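Long-range contacts in endo-1,4-beta-mannanase (PDB 5Y6T), which probably hydrolyses internal beta-1,4-mannosidic linkages in mannans, in the earthworm Eisenia fetida: residues M24-A30 with G63-W69; V111-I115 with V157-G161; I308-D313 with Q343-L348; F38-D44 with D98-F102; I260-M265 with Y287-K291. All coordinates share one frame; numbering follows the deposited sequence. Where two conformers were deposited one is given.

How the contacts relate
Five contacts illustrate how chemistry follows position in a (beta/alpha)8 barrel, the fold of family GH5. Contacts 1 and 2 lie in the buried core and share the sheet: strands 65-72 and 112-119 are neighbours, and the N-H of F114 meets the carbonyl of L66, so main-chain bonds dominate. Contact 4, also buried, covers that sheet from outside, F102 packing on L66, I68 and V113, and adds an aromatic centre with a polar rim. Contact 3, a partly buried helix pair in the outer layer, rests through L345 and L348 on S25 of contact 1 and ends in a histidine-carboxylate bond. Contact 5, also partly buried, joins another barrel strand to a loop.

Contact 1: M24-A30 with G63-W69; sequences MSGMNIA and GNSLRIW
Two donors converge on OD1 of N64: the backbone N of S25 at 2.8 Å from across the contact, tilted out of the amide's carbonyl plane, and the hydroxyl OG of its neighbour S65, almost in line with the C=O bond. The amide can reach back in this way because CG sits between the backbone N and the carbonyl carbon (chi1 63°). Its other end, ND2, is held by the carbonyls of F23 and I360, so both ends of this buried amide are occupied. The backbone N of N64 in turn donates to S25 O at 2.8 Å. Further along, the strands pair in parallel, with M27 opposite L66 and N28 opposite R67; R67 N donates to M27 O at 3.1 Å and I29 N to R67 O at 2.8 Å. The N28 and R67 side chains run side by side, amide and guanidinium planes nearly perpendicular, and NH1 of R67 reaches OD1 of N28 at 2.8 Å with that oxygen in the guanidinium plane. E163 and E297 form salt bridges with the same arginine. Farther along, CB of A30 lies over the five-membered ring of W69, 3.7 Å from its centroid. The pair belongs to the beta-alpha-beta unit of strand 20-28, helix 42-60 and strand 65-72, with strands 322-325 and 112-119 flanking it and helix 338-348 packed on S25 and M27.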
# COMPACT_ATOMS: atom_id res chain seq x y z
N MET A 24 10.61 -6.99 2.31
CA MET A 24 9.73 -7.21 1.18
C MET A 24 10.35 -6.59 -0.08
O MET A 24 10.35 -5.36 -0.25
CB MET A 24 8.35 -6.56 1.44
CG MET A 24 7.64 -7.07 2.67
SD MET A 24 7.10 -8.78 2.55
CE MET A 24 8.49 -9.64 3.31
N SER A 25 10.83 -7.43 -0.98
CA SER A 25 11.44 -7.00 -2.21
C SER A 25 10.59 -7.40 -3.39
O SER A 25 10.31 -8.55 -3.54
CB SER A 25 12.83 -7.59 -2.37
OG SER A 25 13.44 -7.23 -3.58
N GLY A 26 10.08 -6.46 -4.16
CA GLY A 26 9.16 -6.81 -5.20
C GLY A 26 8.69 -5.64 -6.02
O GLY A 26 9.41 -4.66 -6.15
N MET A 27 7.57 -5.81 -6.68
CA MET A 27 7.03 -4.76 -7.55
C MET A 27 5.61 -4.45 -7.22
O MET A 27 4.83 -5.34 -6.85
CB MET A 27 7.08 -5.21 -9.04
CG MET A 27 8.46 -5.60 -9.51
SD MET A 27 8.39 -5.88 -11.32
CE MET A 27 9.90 -6.80 -11.60
N ASN A 28 5.26 -3.18 -7.41
CA ASN A 28 3.89 -2.85 -7.59
C ASN A 28 3.46 -3.46 -8.93
O ASN A 28 4.21 -3.32 -9.91
CB ASN A 28 3.70 -1.34 -7.69
CG ASN A 28 3.87 -0.64 -6.38
OD1 ASN A 28 2.89 -0.42 -5.69
ND2 ASN A 28 5.09 -0.21 -6.09
N ILE A 29 2.30 -4.09 -8.96
CA ILE A 29 1.76 -4.61 -10.27
C ILE A 29 1.53 -3.41 -11.23
O ILE A 29 2.04 -3.47 -12.34
CB ILE A 29 0.62 -5.61 -10.16
CG1 ILE A 29 1.06 -6.76 -9.27
CG2 ILE A 29 0.19 -6.13 -11.52
CD1 ILE A 29 2.37 -7.39 -9.64
N ALA A 30 0.84 -2.34 -10.84
CA ALA A 30 -0.14 -2.28 -9.74
C ALA A 30 -1.54 -2.78 -10.15
O ALA A 30 -2.43 -2.98 -9.32
CB ALA A 30 -0.24 -0.90 -9.19
N GLY A 63 12.17 -11.71 -6.48
CA GLY A 63 11.31 -10.93 -5.59
C GLY A 63 10.55 -11.86 -4.70
O GLY A 63 10.37 -13.07 -4.99
N ASN A 64 10.01 -11.30 -3.65
CA ASN A 64 9.20 -12.07 -2.71
C ASN A 64 7.86 -11.49 -2.37
O ASN A 64 7.21 -11.95 -1.45
CB ASN A 64 9.99 -12.32 -1.41
CG ASN A 64 10.33 -11.04 -0.66
OD1 ASN A 64 9.67 -9.97 -0.86
ND2 ASN A 64 11.41 -11.08 0.14
N SER A 65 7.48 -10.44 -3.09
CA SER A 65 6.29 -9.72 -2.75
C SER A 65 5.82 -8.88 -3.89
O SER A 65 6.54 -8.61 -4.86
CB SER A 65 6.54 -8.89 -1.49
OG SER A 65 7.66 -8.04 -1.68
N LEU A 66 4.59 -8.39 -3.73
CA LEU A 66 3.97 -7.53 -4.70
C LEU A 66 2.88 -6.68 -4.06
O LEU A 66 2.28 -7.08 -3.08
CB LEU A 66 3.44 -8.33 -5.92
CG LEU A 66 2.24 -9.24 -5.75
CD1 LEU A 66 0.88 -8.52 -5.78
CD2 LEU A 66 2.33 -10.35 -6.73
N ARG A 67 2.60 -5.55 -4.68
CA ARG A 67 1.51 -4.67 -4.28
C ARG A 67 0.54 -4.51 -5.43
O ARG A 67 0.94 -4.21 -6.54
CB ARG A 67 2.08 -3.29 -3.87
CG ARG A 67 1.05 -2.26 -3.39
CD ARG A 67 1.85 -1.13 -2.70
NE ARG A 67 1.03 0.00 -2.27
CZ ARG A 67 0.92 1.15 -2.93
NH1 ARG A 67 1.41 1.33 -4.17
NH2 ARG A 67 0.21 2.13 -2.36
N ILE A 68 -0.73 -4.72 -5.16
CA ILE A 68 -1.75 -4.73 -6.20
C ILE A 68 -2.99 -3.97 -5.73
O ILE A 68 -3.38 -3.98 -4.53
CB ILE A 68 -2.14 -6.19 -6.59
CG1 ILE A 68 -3.03 -6.15 -7.85
CG2 ILE A 68 -2.77 -6.98 -5.43
CD1 ILE A 68 -3.01 -7.46 -8.62
N TRP A 69 -3.64 -3.33 -6.67
CA TRP A 69 -4.75 -2.42 -6.35
C TRP A 69 -6.07 -3.00 -6.80
O TRP A 69 -6.14 -3.65 -7.87
CB TRP A 69 -4.56 -1.10 -7.05
CG TRP A 69 -3.36 -0.28 -6.70
CD1 TRP A 69 -2.29 -0.62 -5.91
CD2 TRP A 69 -3.10 1.05 -7.15
NE1 TRP A 69 -1.36 0.42 -5.88
CE2 TRP A 69 -1.85 1.45 -6.63
CE3 TRP A 69 -3.79 1.95 -7.97
CZ2 TRP A 69 -1.29 2.72 -6.90
CZ3 TRP A 69 -3.25 3.19 -8.21
CH2 TRP A 69 -2.01 3.57 -7.69

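Contact 2: V111-I115 with V157-G161; sequences VLVFI and VALGG
The ring of F114 turns one face to the backbone of G160, whose CA lies 4.1 Å from the ring centroid in a CH-pi contact displaced toward the rim. With CG anti to its own carbonyl carbon (chi1 -63°), the ring leans across to the glycines, and CE2 comes within 3.6 Å of G160 C. A side chain at G160 would run into CZ of this ring; the bare glycine backbone lets the ring come this near. A leucine here, lacking the flat ring of F114, is likely to leave a gap beside the two glycines and G160 CA without its CH-pi partner. On the other face of the sheet, I115 and L159 meet at about a right angle through their CD1 methyls, 3.7 Å apart in one of two conformers of L159, so this touch is less certain. Between these faces the backbones pair in parallel with a beta bulge: V113 stands opposite L159, but F114 opposite G161. V113 O consequently accepts from G160 N at 2.7 Å and, weakly, from G161 N. V113 N donates to A158 O at 2.8 Å before the bulge, and I115 N to G161 O at 2.9 Å after it. These are neighbouring strands of the barrel sheet; strand 65-72 flanks 112-119 on its other edge, helix 95-108 covers V113 and A158, and F114 meets M24 and W324 in the barrel interior.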
# COMPACT_ATOMS: atom_id res chain seq x y z
N VAL A 111 5.37 -15.87 -2.67
CA VAL A 111 5.25 -14.41 -2.83
C VAL A 111 4.12 -13.89 -1.92
O VAL A 111 3.02 -14.44 -1.90
CB VAL A 111 4.90 -14.10 -4.28
CG1 VAL A 111 4.52 -12.66 -4.51
CG2 VAL A 111 6.03 -14.52 -5.19
N LEU A 112 4.47 -12.87 -1.13
CA LEU A 112 3.56 -12.17 -0.26
C LEU A 112 2.85 -11.04 -1.01
O LEU A 112 3.47 -10.21 -1.68
CB LEU A 112 4.34 -11.59 0.92
CG LEU A 112 4.69 -12.69 1.97
CD1 LEU A 112 5.79 -12.24 2.94
CD2 LEU A 112 3.46 -13.16 2.73
N VAL A 113 1.55 -10.96 -0.84
CA VAL A 113 0.67 -10.04 -1.56
C VAL A 113 0.16 -8.95 -0.62
O VAL A 113 -0.35 -9.24 0.46
CB VAL A 113 -0.52 -10.80 -2.13
CG1 VAL A 113 -1.53 -9.90 -2.80
CG2 VAL A 113 -0.01 -11.79 -3.22
N PHE A 114 0.28 -7.70 -1.08
CA PHE A 114 -0.25 -6.54 -0.38
C PHE A 114 -1.34 -5.93 -1.22
O PHE A 114 -1.09 -5.56 -2.37
CB PHE A 114 0.88 -5.57 -0.02
CG PHE A 114 1.89 -6.18 0.94
CD1 PHE A 114 2.85 -7.11 0.51
CD2 PHE A 114 1.80 -5.95 2.29
CE1 PHE A 114 3.76 -7.72 1.41
CE2 PHE A 114 2.69 -6.55 3.17
CZ PHE A 114 3.63 -7.47 2.73
N ILE A 115 -2.50 -5.81 -0.64
CA ILE A 115 -3.76 -5.46 -1.36
C ILE A 115 -4.23 -4.08 -0.98
O ILE A 115 -4.51 -3.82 0.18
CB ILE A 115 -4.90 -6.47 -1.08
CG1 ILE A 115 -4.43 -7.93 -1.32
CG2 ILE A 115 -6.11 -6.17 -1.94
CD1 ILE A 115 -5.40 -8.99 -0.84
N VAL A 157 -2.08 -17.76 3.53
CA VAL A 157 -0.73 -17.53 4.03
C VAL A 157 0.06 -16.49 3.24
O VAL A 157 0.90 -15.78 3.78
CB VAL A 157 0.03 -18.86 4.11
CG1 VAL A 157 1.43 -18.62 4.62
CG2 VAL A 157 -0.70 -19.71 5.15
N ALA A 158 -0.23 -16.39 1.95
CA ALA A 158 0.44 -15.40 1.09
C ALA A 158 -0.13 -14.00 1.21
O ALA A 158 0.32 -13.11 0.45
CB ALA A 158 0.39 -15.82 -0.36
N LEU A 159 -1.15 -13.79 2.06
CA LEU A 159 -1.70 -12.43 2.23
C LEU A 159 -0.76 -11.71 3.18
O LEU A 159 -0.78 -11.94 4.39
CB LEU A 159 -3.09 -12.47 2.78
CG LEU A 159 -3.93 -11.22 3.04
CD1 LEU A 159 -3.50 -10.05 2.17
CD2 LEU A 159 -5.42 -11.52 2.90
N GLY A 160 0.07 -10.84 2.65
CA GLY A 160 1.00 -10.12 3.50
C GLY A 160 0.35 -9.01 4.28
O GLY A 160 0.69 -8.82 5.48
N GLY A 161 -0.53 -8.27 3.63
CA GLY A 161 -1.25 -7.22 4.26
C GLY A 161 -2.22 -6.47 3.38
O GLY A 161 -2.25 -6.67 2.17

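Contact 3: I308-D313 with Q343-L348; sequences ITDQFD and QGLNHL
H347 reaches across to T309 and D313. CB comes 4.0 Å from the methyl CG2 of T309, in one of two conformers of that threonine. CG draws closer to the same methyl, 3.6 Å away, and ND1 also borders it; CG2 thus lies over one face in a CH-pi contact. CD2 and CE1 flank NE2, and both come near OD1 of D313, CE1 at 3.6 Å. At the far tip NE2 of H347 donates to this OD1 at 2.7 Å. The bond is almost straight, 177° at the hydrogen; OD1 lies in the ring plane, while NE2 comes to it on the anti side, somewhat out of the carboxylate plane. CG of H347 extends anti to the backbone N (chi1 177°), which carries the imidazole across the gap between the helices. The carboxylate would be expected to favour a protonated imidazole. A leucine here is likely to leave D313 without this hydrogen-bond partner and, in that conformer, T309 CG2 without a flat ring beneath it. The two helices belong to the outer layer of the (beta/alpha)8 barrel, their segments at 46° to each other with axes 8.2 Å apart at the closest. G344 permits this approach: CD1 of F312 lies 3.5 Å from its CA, where a side chain would collide with the ring. F312 also takes L345 CD2 against CE2 and L348 CD1 at its edge, and touches A323 and S325 of strand 322-325.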
# COMPACT_ATOMS: atom_id res chain seq x y z
N ILE A 308 18.30 1.48 -10.73
CA ILE A 308 17.36 0.63 -9.99
C ILE A 308 18.08 -0.21 -8.91
O ILE A 308 17.57 -0.43 -7.79
CB ILE A 308 16.59 -0.30 -10.95
CG1 ILE A 308 15.37 -0.91 -10.20
CG2 ILE A 308 17.49 -1.40 -11.59
CD1 ILE A 308 14.22 0.04 -10.09
N THR A 309 19.29 -0.69 -9.21
CA THR A 309 20.03 -1.49 -8.23
C THR A 309 20.44 -0.63 -7.04
O THR A 309 20.44 -1.09 -5.91
CB THR A 309 21.22 -2.17 -8.94
OG1 THR A 309 20.68 -3.15 -9.85
CG2 THR A 309 22.14 -2.81 -7.97
N ASP A 310 20.89 0.61 -7.32
CA ASP A 310 21.21 1.55 -6.26
C ASP A 310 20.02 1.76 -5.29
O ASP A 310 20.21 1.86 -4.06
CB ASP A 310 21.57 2.93 -6.81
CG ASP A 310 22.92 2.99 -7.51
OD1 ASP A 310 23.82 2.12 -7.24
OD2 ASP A 310 22.99 3.89 -8.38
N GLN A 311 18.82 1.82 -5.85
CA GLN A 311 17.66 2.11 -5.08
C GLN A 311 17.29 0.91 -4.20
O GLN A 311 17.11 1.06 -2.98
CB GLN A 311 16.54 2.49 -6.02
CG GLN A 311 16.74 3.78 -6.81
CD GLN A 311 15.75 4.02 -7.90
OE1 GLN A 311 15.37 3.09 -8.64
NE2 GLN A 311 15.27 5.27 -8.03
N PHE A 312 17.20 -0.29 -4.77
CA PHE A 312 16.95 -1.50 -3.94
C PHE A 312 18.04 -1.70 -2.91
O PHE A 312 17.74 -2.05 -1.72
CB PHE A 312 16.83 -2.75 -4.75
CG PHE A 312 15.46 -2.93 -5.39
CD1 PHE A 312 15.18 -2.37 -6.62
CD2 PHE A 312 14.52 -3.73 -4.76
CE1 PHE A 312 13.93 -2.55 -7.22
CE2 PHE A 312 13.24 -3.90 -5.32
CZ PHE A 312 12.95 -3.37 -6.59
N ASP A 313 19.28 -1.43 -3.29
CA ASP A 313 20.38 -1.58 -2.35
C ASP A 313 20.22 -0.64 -1.13
O ASP A 313 20.50 -1.02 -0.02
CB ASP A 313 21.77 -1.39 -3.03
CG ASP A 313 22.90 -1.88 -2.13
OD1 ASP A 313 23.05 -3.14 -2.03
OD2 ASP A 313 23.52 -1.05 -1.42
N GLN A 343 16.11 -6.16 -12.51
CA GLN A 343 17.55 -6.05 -12.11
C GLN A 343 17.67 -5.76 -10.63
O GLN A 343 18.58 -6.21 -9.94
CB GLN A 343 18.29 -5.00 -12.92
CG GLN A 343 18.29 -5.27 -14.42
CD GLN A 343 19.00 -4.10 -15.13
OE1 GLN A 343 18.53 -2.98 -15.13
NE2 GLN A 343 20.18 -4.35 -15.62
N GLY A 344 16.77 -4.95 -10.10
CA GLY A 344 16.80 -4.72 -8.67
C GLY A 344 16.41 -5.89 -7.85
O GLY A 344 17.02 -6.08 -6.82
N LEU A 345 15.40 -6.65 -8.30
CA LEU A 345 15.05 -7.88 -7.61
C LEU A 345 16.24 -8.83 -7.62
O LEU A 345 16.59 -9.43 -6.61
CB LEU A 345 13.83 -8.54 -8.21
CG LEU A 345 12.58 -7.66 -8.26
CD1 LEU A 345 11.46 -8.54 -8.76
CD2 LEU A 345 12.29 -7.09 -6.89
N ASN A 346 16.88 -8.95 -8.80
CA ASN A 346 18.04 -9.82 -8.89
C ASN A 346 19.10 -9.48 -7.88
O ASN A 346 19.69 -10.35 -7.24
CB ASN A 346 18.72 -9.76 -10.26
CG ASN A 346 17.88 -10.19 -11.47
OD1 ASN A 346 18.25 -9.77 -12.58
ND2 ASN A 346 16.80 -10.94 -11.32
N HIS A 347 19.36 -8.20 -7.73
CA HIS A 347 20.39 -7.73 -6.80
C HIS A 347 20.19 -8.16 -5.35
O HIS A 347 21.16 -8.46 -4.64
CB HIS A 347 20.47 -6.23 -6.88
CG HIS A 347 21.45 -5.63 -5.92
ND1 HIS A 347 22.81 -5.85 -6.00
CD2 HIS A 347 21.25 -4.85 -4.82
CE1 HIS A 347 23.42 -5.21 -5.01
NE2 HIS A 347 22.50 -4.61 -4.26
N LEU A 348 18.94 -8.20 -4.88
CA LEU A 348 18.66 -8.62 -3.48
C LEU A 348 18.52 -10.10 -3.27
O LEU A 348 18.50 -10.57 -2.13
CB LEU A 348 17.45 -7.90 -2.88
CG LEU A 348 17.67 -6.38 -2.83
CD1 LEU A 348 16.48 -5.77 -2.15
CD2 LEU A 348 18.95 -5.97 -2.11

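Contact 4: F38-D44 with D98-F102; sequences FGNGQYD and DLAQF
F38, L99 and F102 form the apolar centre. CD2 of L99 stands over the middle of the F38 ring, 3.7 Å from its centroid, and that ring turns its edge to the face of F102 in a T-shaped pair with planes at 72°. Outward from these, CG of Y43 is anti to the backbone N (chi1 -171°), which lays the ring along helix 95-108, the carbonyl O of D98 over one face, and brings OH beside CA of F102; CB of Q101 approaches CE2 at 3.6 Å, and the hydroxyl is hydrogen-bonded to E52. Next comes D98, with CG only 3.3 Å from Y43 CB. Its OD2 takes the backbone N of G39 at 2.8 Å on the anti lone pair and is also bonded to the hydroxyl of T94. OD1 receives a hydrogen bond from a water that accepts from D44 N, tying the first turn of helix 42-60 to the carboxylate. A type I' turn from G39 to Q42 leads into that helix. At the outer edge NE2 of Q101 donates to OD1 of D44 at 2.9 Å; OD1 lies close to the amide plane of Q101, and NE2 meets it on the syn side, tilted out of the carboxylate plane. The G39 N-H and the water given to the buried carboxylate of D98 would probably favour its ionised form, although D44 lies near enough to oppose it.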
# COMPACT_ATOMS: atom_id res chain seq x y z
N PHE A 38 -10.26 -7.62 -10.34
CA PHE A 38 -10.98 -8.51 -9.43
C PHE A 38 -12.45 -8.13 -9.35
O PHE A 38 -12.80 -6.97 -9.33
CB PHE A 38 -10.31 -8.43 -8.04
CG PHE A 38 -8.84 -8.77 -8.08
CD1 PHE A 38 -8.38 -10.05 -8.04
CD2 PHE A 38 -7.90 -7.74 -8.13
CE1 PHE A 38 -7.04 -10.35 -8.09
CE2 PHE A 38 -6.55 -8.02 -8.14
CZ PHE A 38 -6.10 -9.30 -8.12
N GLY A 39 -13.32 -9.12 -9.23
CA GLY A 39 -14.73 -8.81 -9.20
C GLY A 39 -15.35 -8.86 -10.62
O GLY A 39 -14.64 -8.81 -11.66
N ASN A 40 -16.66 -8.99 -10.62
CA ASN A 40 -17.48 -8.99 -11.87
C ASN A 40 -16.99 -10.01 -12.90
O ASN A 40 -17.09 -9.79 -14.11
CB ASN A 40 -17.64 -7.59 -12.40
CG ASN A 40 -18.41 -6.70 -11.43
OD1 ASN A 40 -19.34 -7.17 -10.75
ND2 ASN A 40 -18.07 -5.41 -11.39
N GLY A 41 -16.50 -11.13 -12.38
CA GLY A 41 -16.00 -12.27 -13.22
C GLY A 41 -14.80 -11.97 -14.11
O GLY A 41 -14.47 -12.77 -15.01
N GLN A 42 -14.06 -10.89 -13.81
CA GLN A 42 -12.97 -10.44 -14.63
C GLN A 42 -11.75 -11.33 -14.52
O GLN A 42 -11.01 -11.48 -15.45
CB GLN A 42 -12.64 -8.97 -14.33
CG GLN A 42 -13.75 -8.06 -14.76
CD GLN A 42 -14.20 -8.28 -16.21
OE1 GLN A 42 -13.43 -8.02 -17.13
NE2 GLN A 42 -15.42 -8.77 -16.38
N TYR A 43 -11.53 -11.89 -13.34
CA TYR A 43 -10.33 -12.64 -13.13
C TYR A 43 -10.40 -13.91 -13.99
O TYR A 43 -9.44 -14.24 -14.69
CB TYR A 43 -10.19 -12.97 -11.62
CG TYR A 43 -8.87 -13.56 -11.23
CD1 TYR A 43 -7.81 -12.75 -10.83
CD2 TYR A 43 -8.67 -14.93 -11.20
CE1 TYR A 43 -6.61 -13.32 -10.45
CE2 TYR A 43 -7.46 -15.48 -10.86
CZ TYR A 43 -6.44 -14.65 -10.43
OH TYR A 43 -5.19 -15.19 -10.08
N ASP A 44 -11.53 -14.64 -13.91
CA ASP A 44 -11.64 -15.85 -14.73
C ASP A 44 -11.74 -15.55 -16.23
O ASP A 44 -11.16 -16.31 -17.00
CB ASP A 44 -12.86 -16.67 -14.37
CG ASP A 44 -12.72 -17.36 -13.08
OD1 ASP A 44 -11.59 -17.65 -12.63
OD2 ASP A 44 -13.79 -17.55 -12.49
N ASP A 98 -11.84 -14.42 -6.55
CA ASP A 98 -10.82 -14.01 -7.49
C ASP A 98 -9.50 -13.77 -6.73
O ASP A 98 -8.46 -14.26 -7.10
CB ASP A 98 -11.19 -12.73 -8.25
CG ASP A 98 -12.41 -12.89 -9.16
OD1 ASP A 98 -12.71 -14.05 -9.49
OD2 ASP A 98 -13.02 -11.85 -9.56
N LEU A 99 -9.57 -12.97 -5.66
CA LEU A 99 -8.38 -12.74 -4.86
C LEU A 99 -7.83 -14.05 -4.23
O LEU A 99 -6.62 -14.20 -4.06
CB LEU A 99 -8.67 -11.75 -3.75
CG LEU A 99 -8.78 -10.32 -4.18
CD1 LEU A 99 -9.53 -9.49 -3.16
CD2 LEU A 99 -7.38 -9.74 -4.46
N ALA A 100 -8.74 -14.93 -3.81
CA ALA A 100 -8.39 -16.26 -3.31
C ALA A 100 -7.52 -17.00 -4.29
O ALA A 100 -6.55 -17.55 -3.89
CB ALA A 100 -9.63 -17.09 -2.83
N GLN A 101 -7.93 -17.06 -5.55
CA GLN A 101 -7.18 -17.75 -6.61
C GLN A 101 -5.78 -17.12 -6.72
O GLN A 101 -4.75 -17.81 -6.76
CB GLN A 101 -7.89 -17.62 -7.94
CG GLN A 101 -9.16 -18.43 -8.15
CD GLN A 101 -9.60 -18.36 -9.61
OE1 GLN A 101 -8.87 -18.79 -10.51
NE2 GLN A 101 -10.72 -17.66 -9.86
N PHE A 102 -5.76 -15.79 -6.69
CA PHE A 102 -4.50 -15.03 -6.86
C PHE A 102 -3.55 -15.35 -5.68
O PHE A 102 -2.39 -15.71 -5.86
CB PHE A 102 -4.83 -13.55 -6.92
CG PHE A 102 -3.63 -12.66 -7.17
CD1 PHE A 102 -3.05 -12.62 -8.42
CD2 PHE A 102 -3.21 -11.78 -6.20
CE1 PHE A 102 -1.99 -11.79 -8.69
CE2 PHE A 102 -2.17 -10.92 -6.46
CZ PHE A 102 -1.57 -10.89 -7.71
O HOH W 1 -13.68 -14.10 -12.08

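Contact 5: I260-M265 with Y287-K291; sequences IDFYQM and YNLDK
Y263 is gripped on two sides by the loop. K291 lays its aliphatic chain over one ring face, CD 3.9 Å from the centroid, and D290 stands at the edge, where OD1 accepts from the phenol OH at 2.7 Å on its syn lone pair. Ring and carboxylate are nearly coplanar, 4° apart. CB of L289 adds apolar contact at CD2 of the ring, 3.8 Å away. Beyond the ring K291 bends at its last torsion (chi4 -61°), which turns NZ to the carbonyl O of I260 at 2.9 Å; the same ammonium forms a salt bridge with D246. Strand 262-266 is one of the parallel strands of the (beta/alpha)8 barrel, and the loop 287-291 leads into its neighbour, strand 293-297. Farther along the strand M265 forms a Met-aromatic contact: CE sits squarely over the centre of the Y287 ring, 3.5 Å from the centroid, with SD nearer the rim, 3.5 Å from CE2. Its extended chain beyond CG brings sulfur and methyl to that face. In the second shell, Y287 OH is hydrogen-bonded to the carbonyl of S277, and P279 and Y320 touch its side chain, while main-chain bonds from Y263 to P292 and N294 hold the strand beside its neighbour.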
# COMPACT_ATOMS: atom_id res chain seq x y z
N ILE A 260 -2.10 1.29 11.89
CA ILE A 260 -1.36 0.55 10.87
C ILE A 260 -0.12 -0.10 11.49
O ILE A 260 0.19 0.18 12.67
CB ILE A 260 -1.03 1.40 9.67
CG1 ILE A 260 0.01 2.45 9.98
CG2 ILE A 260 -2.29 1.91 9.10
CD1 ILE A 260 0.52 3.23 8.77
N ASP A 261 0.53 -1.01 10.78
CA ASP A 261 1.61 -1.77 11.31
C ASP A 261 2.95 -1.39 10.77
O ASP A 261 3.94 -1.57 11.51
CB ASP A 261 1.39 -3.26 11.03
CG ASP A 261 0.15 -3.76 11.71
OD1 ASP A 261 0.22 -3.98 12.98
OD2 ASP A 261 -0.91 -3.81 11.05
N PHE A 262 3.00 -0.98 9.49
CA PHE A 262 4.22 -0.37 8.93
C PHE A 262 3.90 0.84 8.07
O PHE A 262 2.88 0.90 7.36
CB PHE A 262 5.18 -1.35 8.28
CG PHE A 262 4.69 -2.07 7.02
CD1 PHE A 262 4.82 -1.48 5.77
CD2 PHE A 262 4.14 -3.32 7.09
CE1 PHE A 262 4.48 -2.15 4.62
CE2 PHE A 262 3.75 -3.99 5.93
CZ PHE A 262 3.90 -3.39 4.71
N TYR A 263 4.74 1.83 8.25
CA TYR A 263 4.73 3.06 7.42
C TYR A 263 5.24 2.66 5.99
O TYR A 263 5.87 1.61 5.77
CB TYR A 263 5.58 4.15 8.02
CG TYR A 263 5.06 4.61 9.35
CD1 TYR A 263 3.82 5.24 9.47
CD2 TYR A 263 5.78 4.43 10.50
CE1 TYR A 263 3.34 5.64 10.69
CE2 TYR A 263 5.29 4.84 11.75
CZ TYR A 263 4.03 5.44 11.83
OH TYR A 263 3.48 5.92 12.99
N GLN A 264 4.89 3.52 5.04
CA GLN A 264 5.23 3.25 3.65
C GLN A 264 5.35 4.59 2.93
O GLN A 264 4.37 5.30 2.80
CB GLN A 264 4.14 2.38 3.02
CG GLN A 264 4.34 2.16 1.54
CD GLN A 264 3.22 1.48 0.79
OE1 GLN A 264 3.10 1.66 -0.44
NE2 GLN A 264 2.36 0.81 1.49
N MET A 265 6.55 4.94 2.50
CA MET A 265 6.79 6.17 1.80
C MET A 265 7.12 5.87 0.38
O MET A 265 7.98 5.05 0.09
CB MET A 265 8.03 6.84 2.42
CG MET A 265 7.77 7.27 3.85
SD MET A 265 9.28 7.99 4.43
CE MET A 265 8.82 8.64 6.01
N TYR A 287 14.04 9.14 10.28
CA TYR A 287 12.65 9.46 10.41
C TYR A 287 12.09 9.29 11.82
O TYR A 287 10.95 9.76 12.12
CB TYR A 287 11.78 8.67 9.42
CG TYR A 287 12.06 8.92 7.98
CD1 TYR A 287 12.04 10.21 7.49
CD2 TYR A 287 12.30 7.89 7.11
CE1 TYR A 287 12.29 10.47 6.13
CE2 TYR A 287 12.50 8.11 5.76
CZ TYR A 287 12.49 9.39 5.28
OH TYR A 287 12.73 9.59 3.91
N ASN A 288 12.83 8.59 12.67
CA ASN A 288 12.47 8.32 14.08
C ASN A 288 11.00 7.81 14.25
O ASN A 288 10.15 8.43 14.94
CB ASN A 288 12.68 9.55 14.96
CG ASN A 288 12.68 9.14 16.41
OD1 ASN A 288 12.97 7.99 16.72
ND2 ASN A 288 12.21 10.03 17.26
N LEU A 289 10.69 6.77 13.48
CA LEU A 289 9.36 6.17 13.45
C LEU A 289 9.19 5.10 14.49
O LEU A 289 10.16 4.41 14.84
CB LEU A 289 9.07 5.58 12.03
CG LEU A 289 9.17 6.61 10.91
CD1 LEU A 289 9.17 5.96 9.53
CD2 LEU A 289 8.11 7.67 10.99
N ASP A 290 7.95 4.93 14.90
CA ASP A 290 7.48 3.86 15.80
C ASP A 290 6.96 2.59 15.16
O ASP A 290 6.33 1.74 15.83
CB ASP A 290 6.46 4.42 16.83
CG ASP A 290 5.18 4.96 16.19
OD1 ASP A 290 5.11 5.03 14.95
OD2 ASP A 290 4.32 5.57 16.91
N LYS A 291 7.26 2.42 13.85
CA LYS A 291 6.91 1.22 13.06
C LYS A 291 7.99 1.13 12.01
O LYS A 291 8.62 2.15 11.65
CB LYS A 291 5.56 1.41 12.33
CG LYS A 291 4.42 1.80 13.29
CD LYS A 291 3.12 2.01 12.50
CE LYS A 291 2.01 2.67 13.30
NZ LYS A 291 1.61 1.90 14.48